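Local coordinates for protein vinylacetyl-CoA Delta-isomerase (Nitrosopumilus maritimus SCM1, PDB 6VJR) that probably dehydrates 4-hydroxybutyryl-CoA to crotonyl-CoA using FAD and a [4Fe-4S] cluster, and probably also isomerises vinylacetyl-CoA, at residues Thr168-Thr173 against Val178-Ala183; Ile202-Ser207 against Glu276-Leu281. All coordinates share one frame; numbering follows the deposited sequence.

Contact 1: Thr168-Thr173 against Val178-Ala183; sequences TRIVDT and VYVSGA
Val171 and Tyr179 meet where the antiparallel pairing of 169-173 with 178-183 slips by one residue. On the regular side of the slip, Arg169 and Ser181 form a hydrogen-bonded pair, Arg169 N reaching Ser181 O at 2.9 Å and Ser181 N answering to Arg169 O. Beyond it, Tyr179 O takes Val171 N at 2.9 Å, with only a weak second bond from Asp172 N, while Tyr179 N returns to Asp172 O. Val171, with near-helical backbone angles (phi -109°, psi -20°) at the first position of the bulge, points its CB toward the partner strand. From CB, 4.2 Å from Tyr179 O, the side chain forks: CG2, set between the backbone N and the carbonyl carbon by a chi1 of -65°, drops to 3.5 Å from Tyr179 O and also touches Ser181 OG, whereas CG1 lies against Ser181 CB at 3.9 Å and over the centre of one face of the Arg169 guanidinium. With both methyl branches gone in an alanine here, the guanidinium would probably lose the methyl over its face and Ser181 its two branch contacts, opening a gap beside the bulge. Arg169 NE forms a salt bridge with Asp165, and Ser181 OG bonds to Arg261 N. On the face opposite Arg169 and Ser181, Ile170 packs against Val178 and Val180. Two successive residues facing one across the ladder make this a classic beta bulge in a beta hairpin.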
ATOM      1  N   THR A 168      27.865  17.449 -20.557  1.00 14.88           N
ATOM      2  CA  THR A 168      28.612  17.364 -21.803  1.00 15.27           C
ATOM      3  C   THR A 168      28.388  18.597 -22.688  1.00 15.56           C
ATOM      4  O   THR A 168      27.264  19.049 -22.907  1.00 15.40           O
ATOM      5  CB  THR A 168      28.217  16.061 -22.505  1.00 15.83           C
ATOM      6  OG1 THR A 168      28.608  14.958 -21.695  1.00 16.38           O
ATOM      7  CG2 THR A 168      28.898  15.900 -23.851  1.00 18.49           C
ATOM      8  N   ARG A 169      29.489  19.148 -23.195  1.00 16.14           N
ATOM      9  CA  ARG A 169      29.440  20.397 -23.944  1.00 16.87           C
ATOM     10  C   ARG A 169      30.406  20.414 -25.131  1.00 18.22           C
ATOM     11  O   ARG A 169      31.378  19.669 -25.196  1.00 18.03           O
ATOM     12  CB  ARG A 169      29.793  21.566 -23.028  1.00 18.74           C
ATOM     13  CG  ARG A 169      31.215  21.459 -22.488  1.00 19.40           C
ATOM     14  CD  ARG A 169      31.477  22.493 -21.415  1.00 23.22           C
ATOM     15  NE  ARG A 169      32.824  22.414 -20.831  1.00 22.90           N
ATOM     16  CZ  ARG A 169      33.788  23.303 -21.023  1.00 24.68           C
ATOM     17  NH1 ARG A 169      33.483  24.450 -21.541  1.00 30.10           N
ATOM     18  NH2 ARG A 169      35.013  23.109 -20.579  1.00 26.82           N
ATOM     19  N   ILE A 170      30.107  21.312 -26.064  1.00 18.33           N
ATOM     20  CA  ILE A 170      31.034  21.641 -27.137  1.00 18.77           C
ATOM     21  C   ILE A 170      32.144  22.520 -26.564  1.00 20.41           C
ATOM     22  O   ILE A 170      31.873  23.560 -25.969  1.00 20.76           O
ATOM     23  CB  ILE A 170      30.293  22.395 -28.239  1.00 22.00           C
ATOM     24  CG1 ILE A 170      29.117  21.575 -28.791  1.00 26.99           C
ATOM     25  CG2 ILE A 170      31.240  22.819 -29.354  1.00 23.55           C
ATOM     26  CD1 ILE A 170      28.113  22.394 -29.575  1.00 29.34           C
ATOM     27  N   VAL A 171      33.394  22.127 -26.786  1.00 20.18           N
ATOM     28  CA  VAL A 171      34.545  22.904 -26.343  1.00 19.57           C
ATOM     29  C   VAL A 171      35.290  23.568 -27.497  1.00 22.28           C
ATOM     30  O   VAL A 171      36.077  24.482 -27.245  1.00 25.26           O
ATOM     31  CB  VAL A 171      35.494  22.060 -25.484  1.00 21.15           C
ATOM     32  CG1 VAL A 171      34.844  21.629 -24.175  1.00 20.70           C
ATOM     33  CG2 VAL A 171      36.052  20.847 -26.185  1.00 21.79           C
ATOM     34  N   ASP A 172      35.119  23.082 -28.741  1.00 22.18           N
ATOM     35  CA  ASP A 172      35.732  23.743 -29.880  1.00 24.55           C
ATOM     36  C   ASP A 172      35.017  23.290 -31.138  1.00 25.06           C
ATOM     37  O   ASP A 172      34.256  22.330 -31.105  1.00 23.83           O
ATOM     38  CB  ASP A 172      37.199  23.375 -30.018  1.00 28.91           C
ATOM     39  CG  ASP A 172      38.061  24.361 -30.792  1.00 35.30           C
ATOM     40  OD1 ASP A 172      37.535  25.371 -31.334  1.00 38.33           O
ATOM     41  OD2 ASP A 172      39.273  24.125 -30.829  1.00 45.64           O
ATOM     42  N   THR A 173      35.225  24.033 -32.227  0.74 25.69           N
ATOM     43  CA  THR A 173      34.702  23.648 -33.520  0.74 28.52           C
ATOM     44  C   THR A 173      35.776  23.962 -34.558  0.74 29.63           C
ATOM     45  O   THR A 173      36.700  24.741 -34.300  0.74 28.81           O
ATOM     46  CB  THR A 173      33.382  24.359 -33.839  0.74 29.89           C
ATOM     47  OG1 THR A 173      33.713  25.696 -34.200  0.74 36.61           O
ATOM     48  CG2 THR A 173      32.371  24.396 -32.702  0.74 30.54           C
ATOM     49  N   VAL A 178      32.710  19.286 -34.577  1.00 21.20           N
ATOM     50  CA  VAL A 178      32.795  19.795 -33.214  1.00 22.15           C
ATOM     51  C   VAL A 178      33.668  18.871 -32.363  1.00 19.52           C
ATOM     52  O   VAL A 178      33.870  17.688 -32.680  1.00 20.07           O
ATOM     53  CB  VAL A 178      31.392  19.956 -32.599  1.00 24.65           C
ATOM     54  CG1 VAL A 178      30.486  20.837 -33.445  1.00 28.44           C
ATOM     55  CG2 VAL A 178      30.742  18.608 -32.390  1.00 23.74           C
ATOM     56  N   TYR A 179      34.101  19.409 -31.220  1.00 19.63           N
ATOM     57  CA  TYR A 179      34.852  18.651 -30.236  1.00 19.54           C
ATOM     58  C   TYR A 179      34.103  18.787 -28.924  1.00 18.17           C
ATOM     59  O   TYR A 179      33.713  19.903 -28.565  1.00 18.44           O
ATOM     60  CB  TYR A 179      36.280  19.200 -30.081  1.00 21.21           C
ATOM     61  CG  TYR A 179      37.073  19.072 -31.369  1.00 22.83           C
ATOM     62  CD1 TYR A 179      36.932  20.024 -32.363  1.00 26.41           C
ATOM     63  CD2 TYR A 179      37.953  18.018 -31.601  1.00 26.15           C
ATOM     64  CE1 TYR A 179      37.650  19.960 -33.552  1.00 29.05           C
ATOM     65  CE2 TYR A 179      38.663  17.929 -32.790  1.00 28.66           C
ATOM     66  CZ  TYR A 179      38.508  18.899 -33.767  1.00 30.75           C
ATOM     67  OH  TYR A 179      39.181  18.798 -34.942  1.00 34.00           O
ATOM     68  N   VAL A 180      33.822  17.642 -28.276  0.82 16.67           N
ATOM     69  CA  VAL A 180      33.024  17.655 -27.060  0.82 17.44           C
ATOM     70  C   VAL A 180      33.832  17.093 -25.906  0.82 16.75           C
ATOM     71  O   VAL A 180      34.671  16.214 -26.094  0.82 17.17           O
ATOM     72  CB  VAL A 180      31.693  16.882 -27.175  0.82 18.66           C
ATOM     73  CG1 VAL A 180      30.745  17.485 -28.182  0.82 19.19           C
ATOM     74  CG2 VAL A 180      31.891  15.404 -27.460  0.82 18.26           C
ATOM     75  N   SER A 181      33.543  17.613 -24.706  1.00 17.17           N
ATOM     76  CA  SER A 181      34.083  17.107 -23.464  1.00 17.90           C
ATOM     77  C   SER A 181      32.954  17.002 -22.441  1.00 16.69           C
ATOM     78  O   SER A 181      31.982  17.765 -22.470  1.00 16.01           O
ATOM     79  CB  SER A 181      35.206  17.994 -22.938  1.00 19.48           C
ATOM     80  OG  SER A 181      36.313  18.015 -23.828  1.00 20.37           O
ATOM     81  N   GLY A 182      33.132  16.061 -21.511  1.00 15.92           N
ATOM     82  CA  GLY A 182      32.167  15.827 -20.463  1.00 15.96           C
ATOM     83  C   GLY A 182      32.127  14.332 -20.187  1.00 14.79           C
ATOM     84  O   GLY A 182      33.129  13.640 -20.327  1.00 15.54           O
ATOM     85  N   ALA A 183      30.987  13.858 -19.720  1.00 15.46           N
ATOM     86  CA  ALA A 183      30.837  12.449 -19.419  1.00 14.12           C
ATOM     87  C   ALA A 183      29.361  12.089 -19.487  1.00 13.25           C
ATOM     88  O   ALA A 183      28.507  12.983 -19.355  1.00 14.47           O
ATOM     89  CB  ALA A 183      31.386  12.175 -18.061  1.00 14.17           C
TER

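Contact 2: Ile202-Ser207 against Glu276-Leu281; sequences IRLTES and EFASML
A small apolar touch backed by a bridging water joins the loop 202-207, which lies between strands 195-198 and 213-218, to the start of helix 278-292. At its centre is the methyl group of Ala278, which points toward the loop. Leu204 comes to it with both CG and CD1, the latter at 3.7 Å from Ala278 CB; with CG set anti to the carbonyl carbon (chi1 -63°), the CB-CG-CD1 edge of the leucine passes alongside the methyl. Ile202 contributes its carbonyl instead of its side chain, Ile202 O lying 3.6 Å from Ala278 CB. Beside this group the aliphatic part of Arg203 passes Ser279, Arg203 CG to Ser279 CB at 4.2 Å. No direct hydrogen bond crosses the contact. One water does the polar work, accepting from Leu204 N at 3.2 Å and from Ser279 N at 3.0 Å, and so ties a loop amide to an amide in the first turn of the helix. Around this pairing, Leu204 is also packed by Ala212 and Tyr275, while Phe277 and Leu281 turn to helix 101-121, where Glu276 forms a salt bridge with Lys120. The helix start is thus held between that helix and the loop linking two neighbouring strands of the four-stranded sheet.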
ATOM      1  N   ILE A 202      18.545  17.694 -19.950  1.00 17.06           N
ATOM      2  CA  ILE A 202      17.766  18.651 -19.171  1.00 19.85           C
ATOM      3  C   ILE A 202      17.347  19.765 -20.119  1.00 20.54           C
ATOM      4  O   ILE A 202      17.992  19.974 -21.142  1.00 19.16           O
ATOM      5  CB  ILE A 202      18.649  19.164 -18.018  1.00 23.95           C
ATOM      6  CG1 ILE A 202      17.941  20.030 -17.057  1.00 28.44           C
ATOM      7  CG2 ILE A 202      19.901  19.871 -18.541  1.00 23.04           C
ATOM      8  CD1 ILE A 202      18.717  20.209 -15.761  1.00 28.44           C
ATOM      9  N   ARG A 203      16.246  20.446 -19.781  1.00 21.81           N
ATOM     10  CA  ARG A 203      15.904  21.708 -20.405  1.00 21.76           C
ATOM     11  C   ARG A 203      17.132  22.614 -20.341  1.00 19.53           C
ATOM     12  O   ARG A 203      17.814  22.708 -19.307  1.00 20.83           O
ATOM     13  CB  ARG A 203      14.748  22.354 -19.637  1.00 25.38           C
ATOM     14  CG  ARG A 203      14.194  23.642 -20.226  1.00 30.48           C
ATOM     15  CD  ARG A 203      13.013  24.130 -19.385  1.00 36.80           C
ATOM     16  NE  ARG A 203      12.676  25.489 -19.819  1.00 47.74           N
ATOM     17  CZ  ARG A 203      13.295  26.617 -19.436  1.00 52.49           C
ATOM     18  NH1 ARG A 203      13.101  27.715 -20.137  1.00 59.37           N
ATOM     19  NH2 ARG A 203      14.147  26.641 -18.413  1.00 53.19           N
ATOM     20  N   LEU A 204      17.362  23.333 -21.436  1.00 19.14           N
ATOM     21  CA  LEU A 204      18.495  24.247 -21.538  1.00 20.50           C
ATOM     22  C   LEU A 204      17.978  25.658 -21.762  1.00 21.32           C
ATOM     23  O   LEU A 204      17.039  25.846 -22.520  1.00 22.88           O
ATOM     24  CB  LEU A 204      19.399  23.838 -22.697  1.00 19.40           C
ATOM     25  CG  LEU A 204      20.065  22.464 -22.585  1.00 18.37           C
ATOM     26  CD1 LEU A 204      20.880  22.171 -23.855  1.00 18.79           C
ATOM     27  CD2 LEU A 204      20.900  22.257 -21.344  1.00 19.21           C
ATOM     28  N   THR A 205      18.623  26.622 -21.102  1.00 21.68           N
ATOM     29  CA  THR A 205      18.398  28.022 -21.343  1.00 23.41           C
ATOM     30  C   THR A 205      19.452  28.564 -22.323  1.00 24.81           C
ATOM     31  O   THR A 205      20.417  27.904 -22.748  1.00 23.61           O
ATOM     32  CB  THR A 205      18.400  28.792 -20.023  1.00 26.04           C
ATOM     33  OG1 THR A 205      19.759  28.829 -19.595  1.00 27.21           O
ATOM     34  CG2 THR A 205      17.498  28.165 -18.976  1.00 28.09           C
ATOM     35  N   GLU A 206      19.261  29.814 -22.708  1.00 25.36           N
ATOM     36  CA  GLU A 206      20.203  30.442 -23.624  1.00 28.61           C
ATOM     37  C   GLU A 206      21.637  30.428 -23.069  1.00 27.28           C
ATOM     38  O   GLU A 206      22.587  30.278 -23.832  1.00 28.54           O
ATOM     39  CB  GLU A 206      19.757  31.855 -23.996  1.00 32.25           C
ATOM     40  CG  GLU A 206      20.662  32.488 -25.045  1.00 39.19           C
ATOM     41  CD  GLU A 206      20.192  33.849 -25.543  1.00 44.77           C
ATOM     42  OE1 GLU A 206      20.870  34.424 -26.428  1.00 49.14           O
ATOM     43  OE2 GLU A 206      19.147  34.331 -25.050  1.00 50.12           O
ATOM     44  N   SER A 207      21.788  30.560 -21.740  0.55 24.31           N
ATOM     45  CA  SER A 207      23.101  30.505 -21.115  0.55 25.21           C
ATOM     46  C   SER A 207      23.751  29.117 -21.255  0.55 23.97           C
ATOM     47  O   SER A 207      24.960  28.973 -21.016  0.55 22.75           O
ATOM     48  CB  SER A 207      23.018  30.931 -19.654  0.55 26.33           C
ATOM     49  OG  SER A 207      22.385  29.949 -18.843  0.55 27.25           O
ATOM     50  N   GLU A 276      16.615  25.525 -27.255  1.00 18.82           N
ATOM     51  CA  GLU A 276      15.188  25.477 -26.999  1.00 20.79           C
ATOM     52  C   GLU A 276      14.575  24.128 -27.360  1.00 20.83           C
ATOM     53  O   GLU A 276      13.432  23.885 -26.967  1.00 23.88           O
ATOM     54  CB  GLU A 276      14.458  26.629 -27.688  1.00 21.41           C
ATOM     55  CG  GLU A 276      14.336  26.501 -29.198  1.00 22.26           C
ATOM     56  CD  GLU A 276      15.492  26.945 -30.090  1.00 24.59           C
ATOM     57  OE1 GLU A 276      15.141  27.277 -31.254  1.00 27.81           O
ATOM     58  OE2 GLU A 276      16.697  26.953 -29.673  1.00 27.12           O
ATOM     59  N   PHE A 277      15.304  23.259 -28.093  1.00 19.48           N
ATOM     60  CA  PHE A 277      14.774  21.952 -28.459  1.00 18.95           C
ATOM     61  C   PHE A 277      15.274  20.850 -27.542  1.00 17.92           C
ATOM     62  O   PHE A 277      14.853  19.706 -27.701  1.00 18.10           O
ATOM     63  CB  PHE A 277      15.073  21.592 -29.920  1.00 18.97           C
ATOM     64  CG  PHE A 277      14.217  22.383 -30.887  1.00 18.58           C
ATOM     65  CD1 PHE A 277      12.986  21.884 -31.281  1.00 20.31           C
ATOM     66  CD2 PHE A 277      14.643  23.608 -31.402  1.00 20.85           C
ATOM     67  CE1 PHE A 277      12.209  22.588 -32.190  1.00 20.96           C
ATOM     68  CE2 PHE A 277      13.855  24.314 -32.299  1.00 21.53           C
ATOM     69  CZ  PHE A 277      12.643  23.812 -32.676  1.00 21.32           C
ATOM     70  N   ALA A 278      16.135  21.177 -26.585  1.00 17.85           N
ATOM     71  CA  ALA A 278      16.590  20.151 -25.657  1.00 17.86           C
ATOM     72  C   ALA A 278      15.427  19.528 -24.883  1.00 17.52           C
ATOM     73  O   ALA A 278      15.367  18.302 -24.737  1.00 16.20           O
ATOM     74  CB  ALA A 278      17.645  20.663 -24.707  1.00 17.75           C
ATOM     75  N   SER A 279      14.495  20.358 -24.401  0.53 18.69           N
ATOM     76  CA  SER A 279      13.374  19.856 -23.618  0.53 20.04           C
ATOM     77  C   SER A 279      12.493  18.954 -24.487  0.53 18.19           C
ATOM     78  O   SER A 279      12.031  17.922 -24.025  0.53 18.88           O
ATOM     79  CB  SER A 279      12.595  20.984 -22.988  0.53 22.25           C
ATOM     80  OG  SER A 279      12.080  21.834 -23.999  0.53 26.41           O
ATOM     81  N   MET A 280      12.323  19.292 -25.773  1.00 17.96           N
ATOM     82  CA  MET A 280      11.540  18.438 -26.674  1.00 17.50           C
ATOM     83  C   MET A 280      12.162  17.035 -26.798  1.00 16.95           C
ATOM     84  O   MET A 280      11.477  15.998 -26.706  1.00 15.25           O
ATOM     85  CB  MET A 280      11.431  19.070 -28.060  1.00 20.23           C
ATOM     86  CG  MET A 280      10.677  18.233 -29.042  1.00 20.28           C
ATOM     87  SD  MET A 280      10.580  18.919 -30.711  1.00 22.30           S
ATOM     88  CE  MET A 280       9.525  20.355 -30.460  1.00 23.83           C
ATOM     89  N   LEU A 281      13.491  17.001 -26.968  1.00 15.51           N
ATOM     90  CA  LEU A 281      14.176  15.734 -27.148  1.00 15.57           C
ATOM     91  C   LEU A 281      14.043  14.918 -25.867  1.00 14.40           C
ATOM     92  O   LEU A 281      13.795  13.723 -25.922  1.00 16.02           O
ATOM     93  CB  LEU A 281      15.637  15.932 -27.519  1.00 17.34           C
ATOM     94  CG  LEU A 281      16.435  14.642 -27.681  1.00 17.89           C
ATOM     95  CD1 LEU A 281      15.821  13.780 -28.777  1.00 20.69           C
ATOM     96  CD2 LEU A 281      17.879  15.026 -27.986  1.00 19.56           C
TER
HETATM   97  O   HOH W   1      15.287  23.156 -23.803  1.00 18.81           O

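Overall arrangement
The two contacts illustrate two ways of joining chain segments in one region: contact 1 pairs strands close in sequence by a backbone ladder, whereas contact 2 brings a loop to a segment at the start of a helix, 69 residues on at the closest ends, through a methyl group and a water. Their centres lie about 17 Å apart and their nearest atoms about 7 Å, without touching. Strand 213-218 connects the two settings: its Ile213 packs on contact 1, and contact 2 uses the loop leading into it. Both lie near the bound FAD, about 10 Å from the side chain of Thr168 and about 7 Å from that of Ile202. Helix 278-292, begun in contact 2, goes on to carry the iron ligand His289.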